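Uncharacterized HDOD domain protein (Geobacter sulfurreducens, PDB 3HC1) is of unknown function but binds two ferric ions in an HD-type site and is probably a metal-dependent phosphohydrolase. Local coordinates at residues 122-127 / 297-302; 242-247 / 287-292. One frame throughout, in Å; residues are numbered along the deposited sequence.

Interaction 1: 122-127 / 297-302. With FE (Fe (III) ion), chain C.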
loop_
_atom_site.group_PDB
_atom_site.type_symbol
_atom_site.label_atom_id
_atom_site.label_comp_id
_atom_site.label_asym_id
_atom_site.label_seq_id
_atom_site.Cartn_x
_atom_site.Cartn_y
_atom_site.Cartn_z
ATOM N N HIS A 122 4.901 3.869 -6.127
ATOM C CA HIS A 122 3.604 3.252 -6.418
ATOM C C HIS A 122 2.841 2.857 -5.124
ATOM O O HIS A 122 1.623 3.064 -5.003
ATOM C CB HIS A 122 3.815 1.991 -7.276
ATOM C CG HIS A 122 2.586 1.143 -7.405
ATOM N ND1 HIS A 122 1.452 1.579 -8.051
ATOM C CD2 HIS A 122 2.296 -0.086 -6.915
ATOM C CE1 HIS A 122 0.537 0.623 -8.015
ATOM N NE2 HIS A 122 1.015 -0.393 -7.316
ATOM N N SER A 123 3.581 2.283 -4.173
ATOM C CA SER A 123 3.004 1.835 -2.904
ATOM C C SER A 123 2.530 3.006 -2.061
ATOM O O SER A 123 1.384 2.977 -1.517
ATOM C CB SER A 123 3.997 0.957 -2.126
ATOM O OG SER A 123 4.268 -0.261 -2.844
ATOM N N LEU A 124 3.373 4.043 -1.949
ATOM C CA LEU A 124 2.985 5.285 -1.267
ATOM C C LEU A 124 1.780 5.955 -1.932
ATOM O O LEU A 124 0.895 6.450 -1.233
ATOM C CB LEU A 124 4.148 6.278 -1.207
ATOM C CG LEU A 124 3.956 7.546 -0.351
ATOM C CD1 LEU A 124 3.527 7.187 1.107
ATOM C CD2 LEU A 124 5.280 8.335 -0.360
ATOM N N GLY A 125 1.734 5.950 -3.262
ATOM C CA GLY A 125 0.605 6.531 -4.007
ATOM C C GLY A 125 -0.691 5.796 -3.705
ATOM O O GLY A 125 -1.689 6.409 -3.373
ATOM N N VAL A 126 -0.657 4.469 -3.812
ATOM C CA VAL A 126 -1.772 3.622 -3.468
ATOM C C VAL A 126 -2.254 3.839 -2.010
ATOM O O VAL A 126 -3.472 3.985 -1.782
ATOM C CB VAL A 126 -1.505 2.124 -3.798
ATOM C CG1 VAL A 126 -2.638 1.143 -3.227
ATOM C CG2 VAL A 126 -1.386 1.984 -5.345
ATOM N N ALA A 127 -1.328 3.851 -1.050
ATOM C CA ALA A 127 -1.682 4.122 0.338
ATOM C C ALA A 127 -2.496 5.420 0.414
ATOM O O ALA A 127 -3.579 5.472 1.040
ATOM C CB ALA A 127 -0.424 4.233 1.226
ATOM N N ALA A 297 3.889 14.332 -7.497
ATOM C CA ALA A 297 5.012 15.179 -7.072
ATOM C C ALA A 297 5.392 14.931 -5.597
ATOM O O ALA A 297 6.587 14.801 -5.255
ATOM C CB ALA A 297 4.728 16.656 -7.319
ATOM N N ALA A 298 4.385 14.872 -4.738
ATOM C CA ALA A 298 4.600 14.736 -3.321
ATOM C C ALA A 298 5.234 13.347 -3.045
ATOM O O ALA A 298 6.309 13.221 -2.403
ATOM C CB ALA A 298 3.260 14.911 -2.574
ATOM N N VAL A 299 4.610 12.314 -3.592
ATOM C CA VAL A 299 5.173 10.972 -3.501
ATOM C C VAL A 299 6.640 10.920 -3.924
ATOM O O VAL A 299 7.492 10.387 -3.187
ATOM C CB VAL A 299 4.347 9.947 -4.319
ATOM C CG1 VAL A 299 5.092 8.667 -4.463
ATOM C CG2 VAL A 299 3.021 9.693 -3.636
ATOM N N ASP A 300 6.948 11.509 -5.078
ATOM C CA ASP A 300 8.281 11.375 -5.662
ATOM C C ASP A 300 9.298 12.102 -4.839
ATOM O O ASP A 300 10.473 11.745 -4.832
ATOM C CB ASP A 300 8.302 11.938 -7.072
ATOM C CG ASP A 300 7.712 10.981 -8.100
ATOM O OD1 ASP A 300 7.398 9.793 -7.797
ATOM O OD2 ASP A 300 7.572 11.437 -9.249
ATOM N N GLU A 301 8.862 13.134 -4.143
ATOM C CA GLU A 301 9.801 13.974 -3.458
ATOM C C GLU A 301 10.130 13.535 -2.039
ATOM O O GLU A 301 11.184 13.898 -1.537
ATOM C CB GLU A 301 9.313 15.411 -3.512
ATOM C CG GLU A 301 9.517 16.016 -4.922
ATOM C CD GLU A 301 8.464 17.060 -5.301
ATOM O OE1 GLU A 301 8.005 17.823 -4.419
ATOM O OE2 GLU A 301 8.096 17.102 -6.498
ATOM N N LEU A 302 9.297 12.697 -1.425
ATOM C CA LEU A 302 9.353 12.539 0.037
ATOM C C LEU A 302 10.651 11.913 0.515
ATOM O O LEU A 302 11.391 12.515 1.308
ATOM C CB LEU A 302 8.181 11.720 0.567
ATOM C CG LEU A 302 8.257 11.409 2.061
ATOM C CD1 LEU A 302 8.034 12.674 2.873
ATOM C CD2 LEU A 302 7.265 10.329 2.412
HETATM FE FE FE C . 0.042 -2.374 -7.143
HETATM O O HOH W 1 -1.079 -4.013 -7.241
#

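Interaction 2: 242-247 / 287-292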
loop_
_atom_site.group_PDB
_atom_site.type_symbol
_atom_site.label_atom_id
_atom_site.label_comp_id
_atom_site.label_asym_id
_atom_site.label_seq_id
_atom_site.Cartn_x
_atom_site.Cartn_y
_atom_site.Cartn_z
ATOM N N THR A 242 -2.064 2.817 -11.427
ATOM C CA THR A 242 -1.478 2.154 -12.587
ATOM C C THR A 242 -1.897 2.866 -13.854
ATOM O O THR A 242 -1.095 3.029 -14.762
ATOM C CB THR A 242 -1.867 0.670 -12.621
ATOM O OG1 THR A 242 -1.430 0.087 -11.395
ATOM C CG2 THR A 242 -1.207 -0.086 -13.810
ATOM N N LEU A 243 -3.151 3.290 -13.899
ATOM C CA LEU A 243 -3.699 4.035 -15.055
ATOM C C LEU A 243 -3.341 5.522 -15.097
ATOM O O LEU A 243 -3.483 6.112 -16.133
ATOM C CB LEU A 243 -5.218 3.854 -15.171
ATOM C CG LEU A 243 -5.699 2.477 -15.649
ATOM C CD1 LEU A 243 -7.237 2.317 -15.411
ATOM C CD2 LEU A 243 -5.309 2.140 -17.087
ATOM N N ARG A 244 -2.862 6.111 -14.017
ATOM C CA ARG A 244 -2.524 7.534 -13.962
ATOM C C ARG A 244 -1.053 7.786 -13.632
ATOM O O ARG A 244 -0.721 8.670 -12.846
ATOM C CB ARG A 244 -3.414 8.226 -12.920
ATOM C CG ARG A 244 -4.897 8.212 -13.234
ATOM C CD ARG A 244 -5.238 8.910 -14.513
ATOM N NE ARG A 244 -6.651 9.291 -14.610
ATOM C CZ ARG A 244 -7.349 9.404 -15.752
ATOM N NH1 ARG A 244 -6.799 9.155 -16.906
ATOM N NH2 ARG A 244 -8.621 9.765 -15.738
ATOM N N ARG A 245 -0.179 6.972 -14.206
ATOM C CA ARG A 245 1.260 7.186 -14.226
ATOM C C ARG A 245 1.887 7.113 -12.834
ATOM O O ARG A 245 2.876 7.780 -12.587
ATOM C CB ARG A 245 1.654 8.521 -14.898
ATOM C CG ARG A 245 1.048 8.801 -16.317
ATOM C CD ARG A 245 1.458 10.203 -16.808
ATOM N NE ARG A 245 1.469 10.288 -18.269
ATOM C CZ ARG A 245 0.579 10.937 -19.018
ATOM N NH1 ARG A 245 -0.455 11.591 -18.476
ATOM N NH2 ARG A 245 0.724 10.937 -20.342
ATOM N N LEU A 246 1.312 6.307 -11.936
ATOM C CA LEU A 246 1.890 6.128 -10.605
ATOM C C LEU A 246 2.017 4.606 -10.327
ATOM O O LEU A 246 1.589 4.097 -9.302
ATOM C CB LEU A 246 1.051 6.881 -9.576
ATOM C CG LEU A 246 1.507 7.057 -8.107
ATOM C CD1 LEU A 246 2.977 7.411 -8.053
ATOM C CD2 LEU A 246 0.613 8.083 -7.435
ATOM N N GLY A 247 2.548 3.884 -11.305
ATOM C CA GLY A 247 2.661 2.433 -11.215
ATOM C C GLY A 247 3.587 1.789 -12.212
ATOM O O GLY A 247 4.339 2.470 -12.975
ATOM N N GLU A 287 -12.066 14.477 -8.541
ATOM C CA GLU A 287 -11.132 15.057 -7.557
ATOM C C GLU A 287 -9.731 14.460 -7.647
ATOM O O GLU A 287 -8.711 15.182 -7.603
ATOM C CB GLU A 287 -11.666 14.893 -6.127
ATOM C CG GLU A 287 -10.758 15.525 -5.099
ATOM C CD GLU A 287 -11.151 15.228 -3.669
ATOM O OE1 GLU A 287 -12.235 14.648 -3.414
ATOM O OE2 GLU A 287 -10.376 15.628 -2.791
ATOM N N LEU A 288 -9.669 13.131 -7.700
ATOM C CA LEU A 288 -8.371 12.443 -7.853
ATOM C C LEU A 288 -7.630 12.944 -9.095
ATOM O O LEU A 288 -6.452 13.339 -9.039
ATOM C CB LEU A 288 -8.579 10.923 -7.898
ATOM C CG LEU A 288 -9.007 10.324 -6.525
ATOM C CD1 LEU A 288 -9.355 8.865 -6.725
ATOM C CD2 LEU A 288 -7.967 10.529 -5.401
ATOM N N ASP A 289 -8.349 12.958 -10.214
ATOM C CA ASP A 289 -7.769 13.348 -11.476
ATOM C C ASP A 289 -7.290 14.799 -11.423
ATOM O O ASP A 289 -6.245 15.141 -11.986
ATOM C CB ASP A 289 -8.806 13.191 -12.577
ATOM C CG ASP A 289 -8.971 11.768 -13.030
ATOM O OD1 ASP A 289 -8.229 10.860 -12.549
ATOM O OD2 ASP A 289 -9.845 11.565 -13.894
ATOM N N SER A 290 -8.036 15.658 -10.732
ATOM C CA SER A 290 -7.614 17.053 -10.569
ATOM C C SER A 290 -6.358 17.205 -9.689
ATOM O O SER A 290 -5.660 18.205 -9.763
ATOM C CB SER A 290 -8.752 17.915 -10.005
ATOM O OG SER A 290 -8.829 17.817 -8.591
ATOM N N SER A 291 -6.053 16.230 -8.851
ATOM C CA SER A 291 -4.885 16.387 -7.963
ATOM C C SER A 291 -3.739 15.373 -8.127
ATOM O O SER A 291 -2.706 15.442 -7.391
ATOM C CB SER A 291 -5.370 16.432 -6.509
ATOM O OG SER A 291 -6.076 15.267 -6.236
ATOM N N ILE A 292 -3.863 14.479 -9.109
ATOM C CA ILE A 292 -2.882 13.403 -9.264
ATOM C C ILE A 292 -1.481 13.902 -9.670
ATOM O O ILE A 292 -0.516 13.350 -9.231
ATOM C CB ILE A 292 -3.399 12.292 -10.222
ATOM C CG1 ILE A 292 -2.514 11.058 -10.192
ATOM C CG2 ILE A 292 -3.566 12.813 -11.634
ATOM C CD1 ILE A 292 -2.398 10.380 -8.889
#

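Interaction 1: 122-127 / 297-302
Leu124 and Val299 lie alongside each other, pointing opposite ways, where two helices of this all-helical HDOD fold cross, 116-136 carrying the first and 281-302, the last helix of the chain, the second. The local axes approach to 9.4 Å, with their N-to-C directions 134° apart, so the crossing is nearer antiparallel than parallel. Gly125 lies at the closest backbone approach, its CA 6.4 Å from that of Val299. With no side chain there, the two methyls of Val299 divide the surface of helix 116-136: CG2 comes down on the glycine backbone, 4.0 Å from Gly125 N, while CG1 lies along Leu124, 4.1 Å from its CB. Leu124 extends its CG anti to the backbone N (chi1 -172°), which carries CD2 over to the far helix; there the Leu302 side chain crosses it at about a right angle. No hydrogen bond joins the segments, and every touching residue is buried; the side chains meet by apolar packing alone. Tyr146 of helix 142-150 also packs on Leu124. His122 points away from this interface and serves the metal site, where His152, Asp153, Asp238 and Glu249 complete the protein ligands of the same iron. The imidazole binds the ferric ion through NE2 at 2.2 Å, and a water sits 2.0 Å from the iron.

Interaction 2: 242-247 / 287-292
The NE/NH2 edge of the Arg244 guanidinium is turned to the carboxylate of Asp289 and meets it from above the carboxylate plane, the two planes 67° apart, in a side-on salt bridge between the turn after helix 229-243 and the C-terminal helix 281-302 of the HDOD fold. Arg244 NE reaches Asp289 OD1 at 3.0 Å, and Arg244 NH2 reaches Asp289 OD2 at 2.9 Å. Each nitrogen therefore takes one oxygen, and the oxygens are themselves tilted somewhat from the guanidinium plane. Neither bond is straight, yet two attachment points restrict rotation of either group. Tyr240 OH also bonds Asp289 OD1, tying the acid to helix 229-243 itself. Arg244 is the first residue to leave helical geometry there, and its chain bends at chi2 (-61°) to turn the guanidinium toward Asp289. Closer to the backbone of Arg244 the contact becomes largely apolar: Ile292 CG1 lies 4.0 Å from Arg244 CB and equally far from Arg244 O. Tyr240 of helix 229-243 and Ile129 of helix 116-136 also touch Ile292, so this isoleucine packs against three parts of the fold at once. Farther along the turn, buried Leu246 directs its side chain at the end of the same isoleucine, Leu246 CD2 lying 4.1 Å from Ile292 CD1.

Both contacts use helix 281-302: interaction 2 engages its earlier part, 287-292, and interaction 1 its end, 297-302. Their centres lie about 11 Å apart, and both segments of interaction 2 fall between those of interaction 1 in the sequence. Helix 116-136 and the turn after helix 229-243 thus pack on one long C-terminal helix, and they also touch each other: Gly125 CA packs against Leu246 CD2 at 3.8 Å, and His122 ND1 probably hydrogen-bonds Leu246 O at 2.8 Å. That bond makes Leu246 a second-shell partner of an iron ligand, consistent with the turn orienting the imidazole toward the metal.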